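Local atomic coordinates of putative short-chain dehydrogenase/reductase (Burkholderia xenovorans, PDB entry 5JY1), a protein that binds nicotinamide-adenine-dinucleotide as a member of the short-chain dehydrogenase/reductase family and probably acts as an oxidoreductase, perhaps a 3-oxoacyl-[acyl-carrier-protein] reductase. Residues Ala217-Leu221 and Asp254-Pro260; Asn148-Ile152 and Ile192-Ala196; Phe135-Arg139 and Trp182-Ile187. All blocks are in the same frame, centred on the assembly; numbering follows the deposited sequence. Where two conformers were deposited one is given.

Interaction 1 (Ala217-Leu221 and Asp254-Pro260); sequences AARPL and DGGLHLP
R219 lies along the turn D254-L257, a type I' beta turn that follows strand 250-253, the last strand of the Rossmann-type sheet, and shows how one long side chain can knit two loops together. Its CB packs over the carbonyl of G255 and comes close to the backbone N of L257. A chi1 of +64° places CG between the backbone N and the carbonyl carbon, and CG continues past G255 O; CD then lies 3.3 Å from D254 O. A bend at chi3 swings the guanidinium back so that NH1 donates to D254 O at 3.0 Å, with the acceptor near the guanidinium plane. That donor stands above the carbonyl plane of D254, and L257 N reaches the same oxygen from the opposite face, so D254 O is gripped twice. NH2 is bound to S215 O, while L257 covers one guanidinium face with its isobutyl group.

Beside this, L221 N donates to G255 O at 3.0 Å, in the carbonyl plane. P220 sets its CD 3.2 Å from G256 O and also packs on P260 CD. G255 and G256 both have positive phi, and their bare backbone lets R219 CD and P220 pack directly on the turn. Other subunits close round the pair: H258 NE2 bonds to T247 O of the second subunit. Within the turn, the D254 carboxylate forms an Asx turn, OD1 accepting from G256 N at 2.9 Å, while OD2 takes H258 N at 3.0 Å.

Interaction 2 (Asn148-Ile152 and Ile192-Ala196); sequences NFYSI and IAPTA. With NAD (nicotinamide-adenine-dinucleotide), chain E.
The Y150 ring is brought over A193 by a chi1 of +78°, which sets CG between the backbone N and carbonyl carbon, whereas F149, in the conformer described, with chi1 at -80° and CG beside its backbone N, runs alongside I192. The methyl of A193 therefore sits over one face of the Y150 ring in a CH-pi contact, 3.8 Å from CB to the ring centroid and displaced toward the CE1 side. F149 instead offers its ring edge to P194, with CD1 3.4 Å from CG, and its CE1 touches I192 CG2.

The backbones pair in parallel, and I192 uses both its groups: its N donates to N148 O at 2.8 Å and its O accepts from Y150 N at 2.9 Å. Past Y150 the two backbones stay close at S151 and A193, but direct bonding gives way to one water, which accepts from I152 N and donates to P194 O.

These C-terminal strand ends form the floor of the nicotinamide site, as expected of a Rossmann-type dinucleotide fold. P194 O lies 2.9 Å from NAD C4N, the ring carbon that exchanges hydride in such enzymes, and A196 N donates to the carboxamide O7N at 3.0 Å; the return bond from N7N to A196 O is weak. These carboxamide contacts help fix the rotation of the nicotinamide. S151 OG approaches C5N and caps D153 N, while NAD also bonds to Y164 and K168. Y150 O is buried without a partner.

In the sheet, strand 187-194 runs between strands 144-149 and 250-253; helix 227-239 packs on F149, I192 and P194, and helix 162-182 on N148, Y150 and S151.

Interaction 3 (Phe135-Arg139 and Trp182-Ile187); sequences FVPMR and WGRFNI. With EDO (1,2-ethanediol), chain I.
The kinked helical turn F135-R139 faces a loop that leaves helix 162-182 through a short 3-10 turn, the closest CA atoms, those of R139 and F185, being 5.8 Å apart. Between them F135 serves as the central ring. With CG anti to its backbone N (chi1 171°), it lays its ring on W182 in an offset stack, 4.2 Å between its centroid and that of the five-membered indole ring, the planes 25° apart; F135 CB meanwhile lies over the six-membered ring. Its far end, CZ, meets CE2 of F185 at 3.8 Å, those two rings being set obliquely.

F185 is itself sandwiched by aliphatic arginine carbons. R139 CG stands almost exactly over its centre, 3.7 Å from the centroid, and R184 CG covers the other face. R139 CB covers the F135 face opposite W182, and the bend at chi3 brings the guanidinium to the rim of that ring, so that F135 CE2 lies over one guanidinium face; NH2 donates to O1 of an ethanediol, probably from the crystallisation liquor, at 2.7 Å. I187 CD1 meets M138 CB at 3.6 Å and also touches F135 CD1.

E109 of the fourth subunit accepts from W182 NE1 and forms a salt bridge with R184. Together F135, W182 and F185 make an aromatic cluster that packs helix 113-141 against the connection from helix 162-182 to strand 187-194, a helix-to-strand link of the Rossmann-type alpha/beta fold.

How the interactions relate
The three contacts follow the Rossmann-type sheet from one end of its strands to the other. Interactions 2 and 3 alternate along the chain and share strand 187-194: interaction 3 lies where that strand begins, interaction 2 where it ends at NAD, with centres 23 Å apart. Interaction 1 comes later in sequence, beyond the neighbouring strand 250-253, yet its centre is only 13 Å from interaction 2. There the two touch, I152 CD1 packing on H258 and T195 on D254, so the nicotinamide floor continues directly into the 254-260 loop. Interaction 3, 35 Å from interaction 1, is remote from the cofactor; both nevertheless meet other subunits, tying the fold to the tetramer.

Interaction 1 (Ala217-Leu221 and Asp254-Pro260)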
loop_
_atom_site.group_PDB
_atom_site.type_symbol
_atom_site.label_atom_id
_atom_site.label_comp_id
_atom_site.label_asym_id
_atom_site.label_seq_id
_atom_site.Cartn_x
_atom_site.Cartn_y
_atom_site.Cartn_z
ATOM N N ALA A 217 4.874 18.770 16.011
ATOM C CA ALA A 217 3.851 19.404 15.185
ATOM C C ALA A 217 3.714 18.763 13.811
ATOM O O ALA A 217 2.720 19.014 13.122
ATOM C CB ALA A 217 4.155 20.894 15.029
ATOM N N ALA A 218 4.673 17.934 13.398
ATOM C CA ALA A 218 4.629 17.341 12.068
ATOM C C ALA A 218 3.547 16.277 11.906
ATOM O O ALA A 218 3.334 15.817 10.781
ATOM C CB ALA A 218 5.988 16.730 11.729
ATOM N N ARG A 219 2.866 15.860 12.969
ATOM C CA ARG A 219 2.006 14.690 12.874
ATOM C C ARG A 219 0.625 14.969 13.451
ATOM O O ARG A 219 0.451 15.900 14.244
ATOM C CB ARG A 219 2.635 13.489 13.598
ATOM C CG ARG A 219 2.801 13.681 15.094
ATOM C CD ARG A 219 3.914 12.790 15.599
ATOM N NE ARG A 219 5.216 13.308 15.187
ATOM C CZ ARG A 219 6.226 12.553 14.764
ATOM N NH1 ARG A 219 6.082 11.240 14.673
ATOM N NH2 ARG A 219 7.375 13.121 14.422
ATOM N N PRO A 220 -0.380 14.161 13.075
ATOM C CA PRO A 220 -1.762 14.433 13.514
ATOM C C PRO A 220 -1.964 14.511 15.016
ATOM O O PRO A 220 -2.796 15.306 15.466
ATOM C CB PRO A 220 -2.542 13.252 12.917
ATOM C CG PRO A 220 -1.800 12.977 11.622
ATOM C CD PRO A 220 -0.344 13.172 11.975
ATOM N N LEU A 221 -1.269 13.693 15.804
ATOM C CA LEU A 221 -1.481 13.750 17.248
ATOM C C LEU A 221 -0.661 14.840 17.919
ATOM O O LEU A 221 -0.842 15.074 19.119
ATOM C CB LEU A 221 -1.187 12.382 17.879
ATOM C CG LEU A 221 -2.345 11.393 17.654
ATOM C CD1 LEU A 221 -1.937 9.966 17.963
ATOM C CD2 LEU A 221 -3.549 11.798 18.529
ATOM N N ASP A 254 3.229 6.116 15.373
ATOM C CA ASP A 254 4.007 7.307 15.049
ATOM C C ASP A 254 3.193 8.580 15.201
ATOM O O ASP A 254 3.568 9.609 14.622
ATOM C CB ASP A 254 4.536 7.240 13.584
ATOM C CG ASP A 254 3.405 7.065 12.555
ATOM O OD1 ASP A 254 2.222 7.043 12.950
ATOM O OD2 ASP A 254 3.704 6.943 11.344
ATOM N N GLY A 255 2.104 8.550 15.967
ATOM C CA GLY A 255 1.284 9.738 16.094
ATOM C C GLY A 255 0.567 10.119 14.825
ATOM O O GLY A 255 0.051 11.239 14.730
ATOM N N GLY A 256 0.546 9.236 13.836
ATOM C CA GLY A 256 -0.064 9.536 12.557
ATOM C C GLY A 256 0.872 10.084 11.501
ATOM O O GLY A 256 0.398 10.447 10.420
ATOM N N LEU A 257 2.183 10.138 11.768
ATOM C CA LEU A 257 3.123 10.773 10.839
ATOM C C LEU A 257 3.037 10.193 9.428
ATOM O O LEU A 257 3.247 10.922 8.450
ATOM C CB LEU A 257 4.558 10.641 11.370
ATOM C CG LEU A 257 5.654 11.333 10.543
ATOM C CD1 LEU A 257 5.510 12.833 10.617
ATOM C CD2 LEU A 257 7.052 10.917 10.976
ATOM N N HIS A 258 2.711 8.903 9.296
ATOM C CA HIS A 258 2.613 8.281 7.974
ATOM C C HIS A 258 1.612 8.984 7.060
ATOM O O HIS A 258 1.741 8.899 5.832
ATOM C CB HIS A 258 2.236 6.805 8.131
ATOM C CG HIS A 258 0.883 6.604 8.731
ATOM N ND1 HIS A 258 -0.237 6.388 7.960
ATOM C CD2 HIS A 258 0.459 6.623 10.022
ATOM C CE1 HIS A 258 -1.297 6.295 8.747
ATOM N NE2 HIS A 258 -0.901 6.433 10.002
ATOM N N LEU A 259 0.626 9.695 7.623
ATOM C CA LEU A 259 -0.345 10.383 6.769
ATOM C C LEU A 259 0.280 11.572 6.044
ATOM O O LEU A 259 0.318 11.558 4.801
ATOM C CB LEU A 259 -1.587 10.766 7.584
ATOM C CG LEU A 259 -2.498 9.619 8.030
ATOM C CD1 LEU A 259 -3.584 10.147 8.991
ATOM C CD2 LEU A 259 -3.132 8.916 6.837
ATOM N N PRO A 260 0.792 12.615 6.724
ATOM C CA PRO A 260 1.409 13.718 5.969
ATOM C C PRO A 260 2.791 13.393 5.434
ATOM O O PRO A 260 3.281 14.130 4.571
ATOM C CB PRO A 260 1.479 14.860 6.994
ATOM C CG PRO A 260 1.625 14.144 8.306
ATOM C CD PRO A 260 0.781 12.899 8.177
#

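Interaction 2 (Asn148-Ile152 and Ile192-Ala196)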
loop_
_atom_site.group_PDB
_atom_site.type_symbol
_atom_site.label_atom_id
_atom_site.label_comp_id
_atom_site.label_asym_id
_atom_site.label_seq_id
_atom_site.Cartn_x
_atom_site.Cartn_y
_atom_site.Cartn_z
ATOM N N ASN A 148 8.926 -7.446 14.283
ATOM C CA ASN A 148 10.056 -6.799 13.634
ATOM C C ASN A 148 9.814 -5.296 13.565
ATOM O O ASN A 148 8.684 -4.825 13.674
ATOM C CB ASN A 148 10.276 -7.369 12.229
ATOM C CG ASN A 148 10.701 -8.816 12.266
ATOM O OD1 ASN A 148 11.359 -9.244 13.215
ATOM N ND2 ASN A 148 10.328 -9.583 11.243
ATOM N N PHE A 149 10.893 -4.534 13.422
ATOM C CA PHE A 149 10.810 -3.081 13.345
ATOM C C PHE A 149 11.359 -2.605 12.010
ATOM O O PHE A 149 12.490 -2.934 11.645
ATOM C CB PHE A 149 11.564 -2.416 14.498
ATOM C CG PHE A 149 10.787 -2.387 15.783
ATOM C CD1 PHE A 149 9.909 -1.355 16.049
ATOM C CD2 PHE A 149 10.913 -3.403 16.708
ATOM C CE1 PHE A 149 9.178 -1.322 17.227
ATOM C CE2 PHE A 149 10.190 -3.374 17.893
ATOM C CZ PHE A 149 9.322 -2.332 18.153
ATOM N N TYR A 150 10.555 -1.838 11.281
ATOM C CA TYR A 150 11.060 -1.203 10.073
ATOM C C TYR A 150 10.890 0.298 10.278
ATOM O O TYR A 150 10.935 0.762 11.426
ATOM C CB TYR A 150 10.379 -1.767 8.810
ATOM C CG TYR A 150 8.978 -1.281 8.487
ATOM C CD1 TYR A 150 7.891 -1.627 9.284
ATOM C CD2 TYR A 150 8.739 -0.518 7.346
ATOM C CE1 TYR A 150 6.604 -1.192 8.967
ATOM C CE2 TYR A 150 7.478 -0.084 7.024
ATOM C CZ TYR A 150 6.414 -0.418 7.833
ATOM O OH TYR A 150 5.164 0.026 7.500
ATOM N N SER A 151 10.724 1.079 9.215
ATOM C CA SER A 151 10.704 2.520 9.385
ATOM C C SER A 151 9.874 3.174 8.293
ATOM O O SER A 151 9.845 2.715 7.146
ATOM C CB SER A 151 12.122 3.109 9.372
ATOM O OG SER A 151 12.076 4.531 9.438
ATOM N N ILE A 152 9.220 4.276 8.664
ATOM C CA ILE A 152 8.555 5.139 7.693
ATOM C C ILE A 152 9.529 5.626 6.625
ATOM O O ILE A 152 9.110 5.945 5.505
ATOM C CB ILE A 152 7.875 6.318 8.427
ATOM C CG1 ILE A 152 7.016 7.144 7.471
ATOM C CG2 ILE A 152 8.917 7.226 9.063
ATOM C CD1 ILE A 152 6.226 8.216 8.168
ATOM N N ILE A 192 6.434 -3.329 12.980
ATOM C CA ILE A 192 6.036 -2.006 13.457
ATOM C C ILE A 192 6.988 -0.972 12.877
ATOM O O ILE A 192 8.207 -1.179 12.860
ATOM C CB ILE A 192 6.054 -1.942 14.999
ATOM C CG1 ILE A 192 4.934 -2.810 15.584
ATOM C CG2 ILE A 192 5.971 -0.490 15.485
ATOM C CD1 ILE A 192 4.985 -2.902 17.108
ATOM N N ALA A 193 6.426 0.143 12.408
ATOM C CA ALA A 193 7.186 1.325 12.004
ATOM C C ALA A 193 6.975 2.396 13.070
ATOM O O ALA A 193 5.987 3.148 13.027
ATOM C CB ALA A 193 6.738 1.826 10.627
ATOM N N PRO A 194 7.853 2.487 14.051
ATOM C CA PRO A 194 7.639 3.407 15.171
ATOM C C PRO A 194 8.348 4.735 14.974
ATOM O O PRO A 194 9.296 4.829 14.187
ATOM C CB PRO A 194 8.255 2.636 16.344
ATOM C CG PRO A 194 9.504 2.009 15.677
ATOM C CD PRO A 194 9.062 1.665 14.245
ATOM N N THR A 195 7.908 5.771 15.680
ATOM C CA THR A 195 8.765 6.914 15.954
ATOM C C THR A 195 8.689 7.190 17.445
ATOM O O THR A 195 7.620 7.063 18.047
ATOM C CB THR A 195 8.390 8.175 15.154
ATOM O OG1 THR A 195 7.106 8.668 15.567
ATOM C CG2 THR A 195 8.351 7.864 13.673
ATOM N N ALA A 196 9.825 7.536 18.042
ATOM C CA ALA A 196 9.840 7.799 19.477
ATOM C C ALA A 196 11.127 8.523 19.851
ATOM O O ALA A 196 12.068 8.624 19.059
ATOM C CB ALA A 196 9.693 6.508 20.287
HETATM P PA NAD E . 18.628 3.240 19.767
HETATM O O1A NAD E . 19.818 3.726 18.997
HETATM O O2A NAD E . 18.121 4.240 20.797
HETATM O O5B NAD E . 18.954 1.783 20.516
HETATM C C5B NAD E . 19.631 0.842 19.760
HETATM C C4B NAD E . 20.005 -0.369 20.707
HETATM O O4B NAD E . 20.530 -1.302 19.987
HETATM C C3B NAD E . 21.126 0.108 21.695
HETATM O O3B NAD E . 20.814 -0.285 22.996
HETATM C C2B NAD E . 22.358 -0.591 21.172
HETATM O O2B NAD E . 23.402 -0.735 22.253
HETATM C C1B NAD E . 21.864 -1.747 20.769
HETATM N N9A NAD E . 22.756 -2.403 19.831
HETATM C C8A NAD E . 23.483 -1.803 18.885
HETATM N N7A NAD E . 24.165 -2.732 18.246
HETATM C C5A NAD E . 23.863 -3.912 18.795
HETATM C C6A NAD E . 24.315 -5.199 18.498
HETATM N N6A NAD E . 25.229 -5.787 17.528
HETATM N N1A NAD E . 23.863 -6.225 19.192
HETATM C C2A NAD E . 22.955 -6.019 20.203
HETATM N N3A NAD E . 22.517 -4.772 20.505
HETATM C C4A NAD E . 22.988 -3.713 19.773
HETATM O O3 NAD E . 17.438 2.885 18.679
HETATM P PN NAD E . 15.870 3.337 18.692
HETATM O O1N NAD E . 15.770 4.790 18.258
HETATM O O2N NAD E . 15.189 3.163 20.062
HETATM O O5D NAD E . 15.119 2.420 17.535
HETATM C C5D NAD E . 14.848 1.048 17.814
HETATM C C4D NAD E . 14.212 0.365 16.559
HETATM O O4D NAD E . 13.229 1.119 16.070
HETATM C C3D NAD E . 15.271 0.279 15.454
HETATM O O3D NAD E . 15.130 -0.851 14.734
HETATM C C2D NAD E . 14.960 1.517 14.579
HETATM O O2D NAD E . 15.556 1.276 13.237
HETATM C C1D NAD E . 13.644 1.563 14.578
HETATM N N1N NAD E . 13.126 2.901 14.338
HETATM C C2N NAD E . 13.127 3.838 15.324
HETATM C C3N NAD E . 12.633 5.123 15.091
HETATM C C7N NAD E . 12.634 6.173 16.177
HETATM O O7N NAD E . 12.035 7.227 16.024
HETATM N N7N NAD E . 13.332 5.948 17.382
HETATM C C4N NAD E . 12.141 5.441 13.850
HETATM C C5N NAD E . 12.131 4.513 12.871
HETATM C C6N NAD E . 12.625 3.223 13.113
HETATM O O HOH W 1 8.733 4.682 11.415
#

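Interaction 3 (Phe135-Arg139 and Trp182-Ile187)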
loop_
_atom_site.group_PDB
_atom_site.type_symbol
_atom_site.label_atom_id
_atom_site.label_comp_id
_atom_site.label_asym_id
_atom_site.label_seq_id
_atom_site.Cartn_x
_atom_site.Cartn_y
_atom_site.Cartn_z
ATOM N N PHE A 135 12.433 -19.694 16.002
ATOM C CA PHE A 135 11.485 -20.600 15.364
ATOM C C PHE A 135 11.511 -22.003 15.962
ATOM O O PHE A 135 10.471 -22.664 16.030
ATOM C CB PHE A 135 11.800 -20.653 13.865
ATOM C CG PHE A 135 11.047 -21.705 13.108
ATOM C CD1 PHE A 135 9.718 -21.508 12.745
ATOM C CD2 PHE A 135 11.694 -22.865 12.693
ATOM C CE1 PHE A 135 9.037 -22.470 12.014
ATOM C CE2 PHE A 135 11.019 -23.828 11.967
ATOM C CZ PHE A 135 9.702 -23.640 11.627
ATOM N N VAL A 136 12.677 -22.485 16.390
ATOM C CA VAL A 136 12.786 -23.874 16.834
ATOM C C VAL A 136 11.931 -24.088 18.084
ATOM O O VAL A 136 11.044 -24.956 18.062
ATOM C CB VAL A 136 14.254 -24.276 17.050
ATOM C CG1 VAL A 136 14.360 -25.692 17.619
ATOM C CG2 VAL A 136 15.025 -24.147 15.729
ATOM N N PRO A 137 12.124 -23.349 19.184
ATOM C CA PRO A 137 11.217 -23.553 20.327
ATOM C C PRO A 137 9.776 -23.142 20.046
ATOM O O PRO A 137 8.859 -23.738 20.629
ATOM C CB PRO A 137 11.846 -22.698 21.436
ATOM C CG PRO A 137 12.630 -21.659 20.703
ATOM C CD PRO A 137 13.186 -22.376 19.512
ATOM N N MET A 138 9.545 -22.143 19.184
ATOM C CA MET A 138 8.179 -21.728 18.874
ATOM C C MET A 138 7.428 -22.814 18.114
ATOM O O MET A 138 6.265 -23.107 18.420
ATOM C CB MET A 138 8.182 -20.428 18.061
ATOM C CG MET A 138 8.630 -19.204 18.825
ATOM S SD MET A 138 8.685 -17.784 17.717
ATOM C CE MET A 138 9.223 -16.489 18.828
ATOM N N ARG A 139 8.072 -23.411 17.104
ATOM C CA ARG A 139 7.441 -24.512 16.381
ATOM C C ARG A 139 7.077 -25.651 17.325
ATOM O O ARG A 139 5.975 -26.203 17.251
ATOM C CB ARG A 139 8.371 -25.029 15.279
ATOM C CG ARG A 139 7.871 -26.302 14.613
ATOM C CD ARG A 139 8.822 -26.791 13.518
ATOM N NE ARG A 139 10.168 -27.027 14.055
ATOM C CZ ARG A 139 11.260 -27.195 13.324
ATOM N NH1 ARG A 139 11.187 -27.184 11.998
ATOM N NH2 ARG A 139 12.436 -27.370 13.921
ATOM N N TRP A 182 4.774 -19.635 8.475
ATOM C CA TRP A 182 4.847 -20.139 9.841
ATOM C C TRP A 182 3.522 -20.042 10.586
ATOM O O TRP A 182 3.423 -20.542 11.715
ATOM C CB TRP A 182 5.956 -19.406 10.602
ATOM C CG TRP A 182 7.361 -19.773 10.109
ATOM C CD1 TRP A 182 7.700 -20.757 9.207
ATOM C CD2 TRP A 182 8.590 -19.171 10.521
ATOM N NE1 TRP A 182 9.073 -20.802 9.039
ATOM C CE2 TRP A 182 9.640 -19.830 9.825
ATOM C CE3 TRP A 182 8.911 -18.136 11.404
ATOM C CZ2 TRP A 182 10.982 -19.481 9.994
ATOM C CZ3 TRP A 182 10.238 -17.787 11.571
ATOM C CH2 TRP A 182 11.263 -18.464 10.872
ATOM N N GLY A 183 2.489 -19.482 9.957
ATOM C CA GLY A 183 1.172 -19.485 10.571
ATOM C C GLY A 183 0.642 -20.875 10.845
ATOM O O GLY A 183 -0.149 -21.054 11.772
ATOM N N ARG A 184 1.100 -21.882 10.087
ATOM C CA ARG A 184 0.635 -23.241 10.324
ATOM C C ARG A 184 1.017 -23.738 11.711
ATOM O O ARG A 184 0.413 -24.704 12.198
ATOM C CB ARG A 184 1.194 -24.186 9.245
ATOM C CG ARG A 184 2.690 -24.509 9.336
ATOM C CD ARG A 184 3.064 -25.389 8.146
ATOM N NE ARG A 184 4.411 -25.987 8.188
ATOM C CZ ARG A 184 5.528 -25.340 7.859
ATOM N NH1 ARG A 184 5.492 -24.067 7.498
ATOM N NH2 ARG A 184 6.702 -25.965 7.898
ATOM N N PHE A 185 2.011 -23.113 12.347
ATOM C CA PHE A 185 2.416 -23.456 13.703
ATOM C C PHE A 185 1.899 -22.466 14.739
ATOM O O PHE A 185 2.403 -22.461 15.864
ATOM C CB PHE A 185 3.940 -23.522 13.811
ATOM C CG PHE A 185 4.586 -24.554 12.921
ATOM C CD1 PHE A 185 4.218 -25.890 12.991
ATOM C CD2 PHE A 185 5.589 -24.182 12.040
ATOM C CE1 PHE A 185 4.839 -26.850 12.182
ATOM C CE2 PHE A 185 6.225 -25.139 11.231
ATOM C CZ PHE A 185 5.843 -26.470 11.304
ATOM N N ASN A 186 0.944 -21.601 14.374
ATOM C CA ASN A 186 0.458 -20.544 15.267
ATOM C C ASN A 186 1.596 -19.605 15.674
ATOM O O ASN A 186 1.665 -19.134 16.811
ATOM C CB ASN A 186 -0.246 -21.122 16.501
ATOM C CG ASN A 186 -0.944 -20.057 17.320
ATOM O OD1 ASN A 186 -1.399 -19.043 16.778
ATOM N ND2 ASN A 186 -1.012 -20.262 18.635
ATOM N N ILE A 187 2.507 -19.347 14.737
ATOM C CA ILE A 187 3.530 -18.314 14.876
ATOM C C ILE A 187 3.130 -17.140 13.991
ATOM O O ILE A 187 3.078 -17.274 12.761
ATOM C CB ILE A 187 4.925 -18.827 14.482
ATOM C CG1 ILE A 187 5.333 -20.042 15.328
ATOM C CG2 ILE A 187 5.932 -17.700 14.613
ATOM C CD1 ILE A 187 6.617 -20.752 14.812
HETATM C C1 EDO I . 14.293 -27.788 11.251
HETATM O O1 EDO I . 14.747 -28.034 12.591
HETATM C C2 EDO I . 14.869 -26.455 10.797
HETATM O O2 EDO I . 14.743 -25.528 11.887
#